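Local coordinates for protein 1d10 (Caenorhabditis elegans, PDB 1T9F) that is of unknown function but adopts the beta-trefoil fold of MIR domains and belongs with the SDF2-like proteins, at residues Leu143-Gln148 against Arg158-Thr163; His87-Thr92 against His99-Ala104. All blocks are in the same frame, centred on the assembly; numbering follows the deposited sequence.

From the N terminus, the chain first forms interaction 2. Strands 85-89 and 100-105 pair there and close a short loop within the second MIR repeat. Interaction 1 follows in the third repeat, where 143-148 meets 158-163 with nine residues between them. The two contacts lie in series, neither nested nor crossed. Both belong to the cap of the beta-trefoil, the sheet separate from the six-stranded barrel. Their second strands are neighbours in that sheet, so the hairpins join side by side. Gly162 N probably donates to Gln100 O, at 2.8 Å. Val161 also packs on Gln100 O, and Thr163 CG2 on the His99 ring.

Interaction 1: Leu143-Gln148 against Arg158-Thr163; sequences LSLSGQ and REVVGT
Gln148 O is held by two hydrogen bonds and one weaker CA-H...O contact. Glu159 N binds Gln148 O almost straight, at 2.8 Å with an angle of 176°. Water 1 donates to the same oxygen, and Arg158 CA adds the third approach. The setting is the third hairpin of the beta-trefoil cap, an antiparallel pair whose first strand turns a corner at Gly147. Glu159 O is gripped alike, by Ser146 N, water 1 and Leu145 CA. Ser146 N lies 3.1 Å from Glu159 O, above the carbonyl plane. Water 1 thus bridges the two carbonyl oxygens, and it accepts from Gly147 N. At the backbone angles of Gly147, a CB would press on Ser146 O.

The Glu159 side chain reaches across the bend. Its CG is anti to the backbone N (chi1 175°), and the extended chain brings OE1 to within 2.4 Å of Ser146 OG, a very short hydrogen bond made at the anti lone pair of OE1. Ser146 OG also accepts from Gln148 N, which makes an ST turn. Ser96 OG and Leu95 N bind OE1 and OE2 from the neighbouring loop, so the buried carboxylate is well satisfied.

Before the corner the pairing is regular. Ser144 and Val161 exchange two backbone bonds, nearly along the C=O axes, with Val161 N 2.7 Å from Ser144 O. The face bearing Leu143, Leu145 and Val160 is apolar and looks onto Val40 and Val102. There the branches cross obliquely: Leu145 CD2 lies 3.8 Å from Val160 CG2, while Leu143 CD1 presses tightly on Val160 CG1 at 3.4 Å.

Interaction 2: His87-Thr92 against His99-Ala104; sequences HSHHFT and HQEVSA
His89 NE2 donates to Glu101 OE1 at 2.7 Å, a His-carboxylate hydrogen bond across the second hairpin of the beta-trefoil cap. The bond is bent (144°). It stays near the imidazole plane but meets OE1 from above the carboxylate plane, the two groups being turned 61° apart. Ser35 OG also binds OE1. The carboxylate may favour a protonated His89. Water 2 donates to both Glu101 OE2 and Thr92 O.

Ser88 OG is a relay. It accepts from Gln100 NE2, 2.7 Å away, and donates to Glu101 O. The extended Gln100 chain carries its amide to Ser88, and Thr139 OG1 is a further partner of NE2.

Two backbone bonds join His87 and Ser103, with His87 N 2.6 Å from Ser103 O. The chain turns a corner at His90 and Phe91, with His90 the centre of an inverse gamma turn. There Glu101 N binds Phe91 O, from above the carbonyl plane.

The His89 ring sits between two others, with its CG in the crowded position between backbone N and carbonyl carbon (chi1 37°). His87 CD2 lies over one face, toward the rim. On the opposite face Phe91 comes edge-on, its CD1 3.3 Å above the centre of the His89 ring.

Interaction 1: Leu143-Gln148 against Arg158-Thr163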
ATOM      1  N   LEU A 143      -3.255   6.759  -0.211  1.00 19.19           N
ATOM      2  CA  LEU A 143      -2.997   5.709  -1.193  1.00 18.10           C
ATOM      3  C   LEU A 143      -4.345   5.533  -1.885  1.00 13.12           C
ATOM      4  O   LEU A 143      -5.339   5.245  -1.220  1.00 15.98           O
ATOM      5  CB  LEU A 143      -2.594   4.412  -0.482  1.00 10.84           C
ATOM      6  CG  LEU A 143      -2.334   3.193  -1.370  1.00 11.79           C
ATOM      7  CD1 LEU A 143      -1.083   3.426  -2.198  1.00 13.94           C
ATOM      8  CD2 LEU A 143      -2.174   1.959  -0.493  1.00 13.26           C
ATOM      9  N   SER A 144      -4.391   5.715  -3.202  1.00 17.70           N
ATOM     10  CA  SER A 144      -5.666   5.600  -3.910  1.00 19.54           C
ATOM     11  C   SER A 144      -5.542   5.107  -5.339  1.00 18.67           C
ATOM     12  O   SER A 144      -4.503   5.271  -5.977  1.00 20.90           O
ATOM     13  CB  SER A 144      -6.368   6.965  -3.965  1.00 20.70           C
ATOM     14  OG  SER A 144      -6.403   7.607  -2.704  1.00 24.20           O
ATOM     15  N   LEU A 145      -6.612   4.493  -5.832  1.00 21.67           N
ATOM     16  CA  LEU A 145      -6.640   4.058  -7.218  1.00 19.45           C
ATOM     17  C   LEU A 145      -7.064   5.333  -7.950  1.00 24.69           C
ATOM     18  O   LEU A 145      -8.051   5.975  -7.570  1.00 29.08           O
ATOM     19  CB  LEU A 145      -7.684   2.956  -7.430  1.00 20.89           C
ATOM     20  CG  LEU A 145      -7.411   1.617  -6.738  1.00 22.75           C
ATOM     21  CD1 LEU A 145      -8.424   0.578  -7.210  1.00 18.25           C
ATOM     22  CD2 LEU A 145      -5.997   1.157  -7.062  1.00 24.82           C
ATOM     23  N   SER A 146      -6.301   5.718  -8.964  1.00 23.87           N
ATOM     24  CA  SER A 146      -6.597   6.925  -9.732  1.00 28.68           C
ATOM     25  C   SER A 146      -7.834   6.732 -10.591  1.00 32.54           C
ATOM     26  O   SER A 146      -8.482   7.699 -10.984  1.00 33.83           O
ATOM     27  CB  SER A 146      -5.423   7.270 -10.644  1.00 22.88           C
ATOM     28  OG  SER A 146      -5.321   6.315 -11.682  1.00 23.79           O
ATOM     29  N   GLY A 147      -8.154   5.475 -10.884  1.00 34.31           N
ATOM     30  CA  GLY A 147      -9.306   5.176 -11.714  1.00 34.98           C
ATOM     31  C   GLY A 147      -8.842   4.874 -13.125  1.00 36.96           C
ATOM     32  O   GLY A 147      -9.627   4.488 -13.990  1.00 37.58           O
ATOM     33  N   GLN A 148      -7.548   5.059 -13.357  1.00 38.43           N
ATOM     34  CA  GLN A 148      -6.958   4.788 -14.656  1.00 34.20           C
ATOM     35  C   GLN A 148      -6.422   3.368 -14.680  1.00 33.80           C
ATOM     36  O   GLN A 148      -6.132   2.787 -13.634  1.00 33.53           O
ATOM     37  CB  GLN A 148      -5.814   5.766 -14.933  1.00 41.70           C
ATOM     38  CG  GLN A 148      -6.273   7.187 -15.190  1.00 39.98           C
ATOM     39  CD  GLN A 148      -7.201   7.267 -16.382  1.00 44.06           C
ATOM     40  OE1 GLN A 148      -6.832   6.896 -17.497  1.00 41.63           O
ATOM     41  NE2 GLN A 148      -8.418   7.744 -16.154  1.00 42.38           N
ATOM     42  N   ARG A 158      -4.749  -1.564 -12.563  1.00 20.95           N
ATOM     43  CA  ARG A 158      -5.121  -0.209 -12.161  1.00 23.16           C
ATOM     44  C   ARG A 158      -3.971   0.641 -11.629  1.00 22.67           C
ATOM     45  O   ARG A 158      -3.088   0.144 -10.925  1.00 19.49           O
ATOM     46  CB  ARG A 158      -6.241  -0.254 -11.118  1.00 25.76           C
ATOM     47  CG  ARG A 158      -7.565  -0.823 -11.624  1.00 22.12           C
ATOM     48  CD  ARG A 158      -7.532  -2.337 -11.718  1.00 24.32           C
ATOM     49  NE  ARG A 158      -8.872  -2.923 -11.726  1.00 28.43           N
ATOM     50  CZ  ARG A 158      -9.650  -3.026 -12.799  1.00 40.37           C
ATOM     51  NH1 ARG A 158      -9.230  -2.585 -13.976  1.00 41.82           N
ATOM     52  NH2 ARG A 158     -10.857  -3.575 -12.693  1.00 39.87           N
ATOM     53  N   GLU A 159      -3.991   1.929 -11.975  1.00 17.81           N
ATOM     54  CA  GLU A 159      -2.959   2.851 -11.517  1.00 24.64           C
ATOM     55  C   GLU A 159      -3.194   3.185 -10.046  1.00 19.11           C
ATOM     56  O   GLU A 159      -4.316   3.491  -9.640  1.00 21.73           O
ATOM     57  CB  GLU A 159      -2.975   4.151 -12.339  1.00 28.23           C
ATOM     58  CG  GLU A 159      -2.002   5.214 -11.823  1.00 28.48           C
ATOM     59  CD  GLU A 159      -2.177   6.575 -12.496  1.00 37.76           C
ATOM     60  OE1 GLU A 159      -3.333   6.956 -12.781  1.00 25.51           O
ATOM     61  OE2 GLU A 159      -1.161   7.268 -12.721  1.00 29.77           O
ATOM     62  N   VAL A 160      -2.127   3.098  -9.261  1.00 22.11           N
ATOM     63  CA  VAL A 160      -2.157   3.405  -7.838  1.00 16.88           C
ATOM     64  C   VAL A 160      -1.383   4.718  -7.669  1.00 16.94           C
ATOM     65  O   VAL A 160      -0.259   4.859  -8.173  1.00 21.65           O
ATOM     66  CB  VAL A 160      -1.466   2.299  -7.013  1.00 20.80           C
ATOM     67  CG1 VAL A 160      -1.361   2.730  -5.553  1.00 19.35           C
ATOM     68  CG2 VAL A 160      -2.244   0.990  -7.120  1.00 14.44           C
ATOM     69  N   VAL A 161      -1.973   5.677  -6.971  1.00 19.97           N
ATOM     70  CA  VAL A 161      -1.319   6.966  -6.787  1.00 24.10           C
ATOM     71  C   VAL A 161      -1.596   7.582  -5.422  1.00 26.36           C
ATOM     72  O   VAL A 161      -2.306   7.010  -4.594  1.00 21.67           O
ATOM     73  CB  VAL A 161      -1.781   7.993  -7.843  1.00 23.18           C
ATOM     74  CG1 VAL A 161      -1.588   7.440  -9.248  1.00 25.66           C
ATOM     75  CG2 VAL A 161      -3.236   8.357  -7.601  1.00 23.75           C
ATOM     76  N   GLY A 162      -1.031   8.769  -5.216  1.00 26.58           N
ATOM     77  CA  GLY A 162      -1.213   9.484  -3.969  1.00 26.55           C
ATOM     78  C   GLY A 162      -2.081  10.697  -4.242  1.00 24.92           C
ATOM     79  O   GLY A 162      -1.709  11.568  -5.025  1.00 29.10           O
ATOM     80  N   THR A 163      -3.247  10.747  -3.612  1.00 24.48           N
ATOM     81  CA  THR A 163      -4.151  11.864  -3.815  1.00 30.93           C
ATOM     82  C   THR A 163      -4.130  12.813  -2.625  1.00 31.83           C
ATOM     83  O   THR A 163      -4.032  12.378  -1.477  1.00 32.83           O
ATOM     84  CB  THR A 163      -5.587  11.363  -4.037  1.00 30.72           C
ATOM     85  OG1 THR A 163      -6.001  10.582  -2.910  1.00 27.58           O
ATOM     86  CG2 THR A 163      -5.656  10.502  -5.294  1.00 25.39           C
TER
HETATM   87  O   HOH W   1      -6.715   3.145 -11.034  1.00 28.86           O

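Interaction 2: His87-Thr92 against His99-Ala104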
ATOM      1  N   HIS A  87       6.267   3.002  -1.326  1.00 17.70           N
ATOM      2  CA  HIS A  87       6.919   4.299  -1.189  1.00 24.95           C
ATOM      3  C   HIS A  87       6.216   5.435  -1.912  1.00 22.73           C
ATOM      4  O   HIS A  87       5.514   5.224  -2.901  1.00 22.46           O
ATOM      5  CB  HIS A  87       8.335   4.161  -1.756  1.00 20.61           C
ATOM      6  CG  HIS A  87       9.246   5.306  -1.449  1.00 20.55           C
ATOM      7  ND1 HIS A  87      10.046   5.338  -0.325  1.00 22.75           N
ATOM      8  CD2 HIS A  87       9.543   6.424  -2.154  1.00 29.16           C
ATOM      9  CE1 HIS A  87      10.802   6.421  -0.357  1.00 23.47           C
ATOM     10  NE2 HIS A  87      10.518   7.097  -1.456  1.00 22.42           N
ATOM     11  N   SER A  88       6.395   6.647  -1.397  1.00 23.14           N
ATOM     12  CA  SER A  88       5.842   7.815  -2.058  1.00 21.91           C
ATOM     13  C   SER A  88       6.813   8.975  -1.934  1.00 27.58           C
ATOM     14  O   SER A  88       7.755   8.940  -1.136  1.00 20.45           O
ATOM     15  CB  SER A  88       4.481   8.206  -1.507  1.00 21.58           C
ATOM     16  OG  SER A  88       3.768   8.884  -2.533  1.00 20.62           O
ATOM     17  N   HIS A  89       6.575  10.006  -2.729  1.00 31.87           N
ATOM     18  CA  HIS A  89       7.470  11.147  -2.765  1.00 33.03           C
ATOM     19  C   HIS A  89       6.914  12.207  -3.699  1.00 33.58           C
ATOM     20  O   HIS A  89       5.803  12.069  -4.210  1.00 29.61           O
ATOM     21  CB  HIS A  89       8.837  10.671  -3.250  1.00 30.72           C
ATOM     22  CG  HIS A  89       8.761   9.607  -4.303  1.00 28.32           C
ATOM     23  ND1 HIS A  89       9.839   8.821  -4.646  1.00 27.84           N
ATOM     24  CD2 HIS A  89       7.735   9.200  -5.089  1.00 29.18           C
ATOM     25  CE1 HIS A  89       9.479   7.975  -5.595  1.00 32.72           C
ATOM     26  NE2 HIS A  89       8.207   8.184  -5.882  1.00 22.60           N
ATOM     27  N   HIS A  90       7.695  13.259  -3.925  1.00 39.24           N
ATOM     28  CA  HIS A  90       7.264  14.351  -4.781  1.00 43.99           C
ATOM     29  C   HIS A  90       7.484  14.173  -6.279  1.00 41.96           C
ATOM     30  O   HIS A  90       8.119  15.006  -6.922  1.00 44.14           O
ATOM     31  CB  HIS A  90       7.911  15.663  -4.328  1.00 49.87           C
ATOM     32  CG  HIS A  90       7.243  16.284  -3.141  1.00 61.18           C
ATOM     33  ND1 HIS A  90       5.888  16.531  -3.096  1.00 65.80           N
ATOM     34  CD2 HIS A  90       7.747  16.731  -1.965  1.00 68.17           C
ATOM     35  CE1 HIS A  90       5.584  17.102  -1.945  1.00 66.87           C
ATOM     36  NE2 HIS A  90       6.693  17.236  -1.241  1.00 68.33           N
ATOM     37  N   PHE A  91       6.971  13.082  -6.830  1.00 36.73           N
ATOM     38  CA  PHE A  91       7.068  12.848  -8.261  1.00 38.47           C
ATOM     39  C   PHE A  91       5.632  12.748  -8.755  1.00 34.69           C
ATOM     40  O   PHE A  91       4.724  12.460  -7.977  1.00 39.03           O
ATOM     41  CB  PHE A  91       7.836  11.556  -8.576  1.00 37.20           C
ATOM     42  CG  PHE A  91       9.310  11.631  -8.272  1.00 36.66           C
ATOM     43  CD1 PHE A  91       9.796  11.277  -7.019  1.00 38.68           C
ATOM     44  CD2 PHE A  91      10.211  12.064  -9.240  1.00 40.00           C
ATOM     45  CE1 PHE A  91      11.165  11.353  -6.732  1.00 49.27           C
ATOM     46  CE2 PHE A  91      11.577  12.144  -8.966  1.00 42.84           C
ATOM     47  CZ  PHE A  91      12.057  11.787  -7.708  1.00 47.93           C
ATOM     48  N   THR A  92       5.420  12.990 -10.040  1.00 40.91           N
ATOM     49  CA  THR A  92       4.076  12.940 -10.598  1.00 38.98           C
ATOM     50  C   THR A  92       3.707  11.515 -11.006  1.00 38.77           C
ATOM     51  O   THR A  92       4.552  10.766 -11.502  1.00 40.14           O
ATOM     52  CB  THR A  92       3.964  13.877 -11.819  1.00 41.08           C
ATOM     53  OG1 THR A  92       2.584  14.105 -12.127  1.00 52.27           O
ATOM     54  CG2 THR A  92       4.652  13.260 -13.027  1.00 43.62           C
ATOM     55  N   HIS A  99      -1.794  13.706  -9.903  1.00 35.91           N
ATOM     56  CA  HIS A  99      -1.521  12.954  -8.695  1.00 31.16           C
ATOM     57  C   HIS A  99      -0.062  12.610  -8.466  1.00 35.68           C
ATOM     58  O   HIS A  99       0.778  12.702  -9.365  1.00 37.44           O
ATOM     59  CB  HIS A  99      -2.381  11.688  -8.660  1.00 34.15           C
ATOM     60  CG  HIS A  99      -3.845  11.968  -8.521  1.00 30.13           C
ATOM     61  ND1 HIS A  99      -4.341  12.891  -7.624  1.00 34.64           N
ATOM     62  CD2 HIS A  99      -4.921  11.442  -9.151  1.00 30.49           C
ATOM     63  CE1 HIS A  99      -5.659  12.920  -7.705  1.00 34.06           C
ATOM     64  NE2 HIS A  99      -6.037  12.050  -8.625  1.00 36.14           N
ATOM     65  N   GLN A 100       0.214  12.215  -7.230  1.00 32.92           N
ATOM     66  CA  GLN A 100       1.545  11.859  -6.776  1.00 29.72           C
ATOM     67  C   GLN A 100       1.832  10.386  -7.062  1.00 32.33           C
ATOM     68  O   GLN A 100       0.941   9.539  -6.972  1.00 26.83           O
ATOM     69  CB  GLN A 100       1.620  12.153  -5.282  1.00 33.59           C
ATOM     70  CG  GLN A 100       2.956  11.950  -4.614  1.00 35.49           C
ATOM     71  CD  GLN A 100       2.917  12.422  -3.176  1.00 44.06           C
ATOM     72  OE1 GLN A 100       2.839  13.624  -2.910  1.00 45.61           O
ATOM     73  NE2 GLN A 100       2.944  11.480  -2.240  1.00 27.33           N
ATOM     74  N   GLU A 101       3.081  10.096  -7.410  1.00 27.21           N
ATOM     75  CA  GLU A 101       3.516   8.741  -7.729  1.00 31.98           C
ATOM     76  C   GLU A 101       3.641   7.869  -6.486  1.00 33.12           C
ATOM     77  O   GLU A 101       4.021   8.339  -5.413  1.00 27.43           O
ATOM     78  CB  GLU A 101       4.879   8.779  -8.431  1.00 26.34           C
ATOM     79  CG  GLU A 101       5.351   7.448  -9.004  1.00 26.41           C
ATOM     80  CD  GLU A 101       6.853   7.424  -9.283  1.00 37.34           C
ATOM     81  OE1 GLU A 101       7.636   7.142  -8.348  1.00 34.01           O
ATOM     82  OE2 GLU A 101       7.256   7.697 -10.434  1.00 34.00           O
ATOM     83  N   VAL A 102       3.310   6.591  -6.645  1.00 28.68           N
ATOM     84  CA  VAL A 102       3.430   5.624  -5.566  1.00 18.26           C
ATOM     85  C   VAL A 102       4.288   4.511  -6.155  1.00 15.73           C
ATOM     86  O   VAL A 102       3.980   3.982  -7.212  1.00 22.39           O
ATOM     87  CB  VAL A 102       2.056   5.081  -5.127  1.00 22.34           C
ATOM     88  CG1 VAL A 102       2.243   3.903  -4.181  1.00 16.48           C
ATOM     89  CG2 VAL A 102       1.274   6.185  -4.419  1.00 26.65           C
ATOM     90  N   SER A 103       5.369   4.161  -5.475  1.00 17.73           N
ATOM     91  CA  SER A 103       6.274   3.143  -5.993  1.00 16.30           C
ATOM     92  C   SER A 103       6.655   2.108  -4.954  1.00 19.39           C
ATOM     93  O   SER A 103       6.241   2.192  -3.798  1.00 18.32           O
ATOM     94  CB  SER A 103       7.540   3.829  -6.512  1.00 19.03           C
ATOM     95  OG  SER A 103       8.172   4.552  -5.460  1.00 21.56           O
ATOM     96  N   ALA A 104       7.431   1.118  -5.387  1.00 16.70           N
ATOM     97  CA  ALA A 104       7.941   0.068  -4.512  1.00 16.07           C
ATOM     98  C   ALA A 104       9.434   0.399  -4.503  1.00 26.23           C
ATOM     99  O   ALA A 104      10.113   0.269  -5.524  1.00 20.74           O
ATOM    100  CB  ALA A 104       7.698  -1.296  -5.116  1.00 20.94           C
TER
HETATM  101  O   HOH W   2       5.626   8.212 -12.187  1.00 31.60           O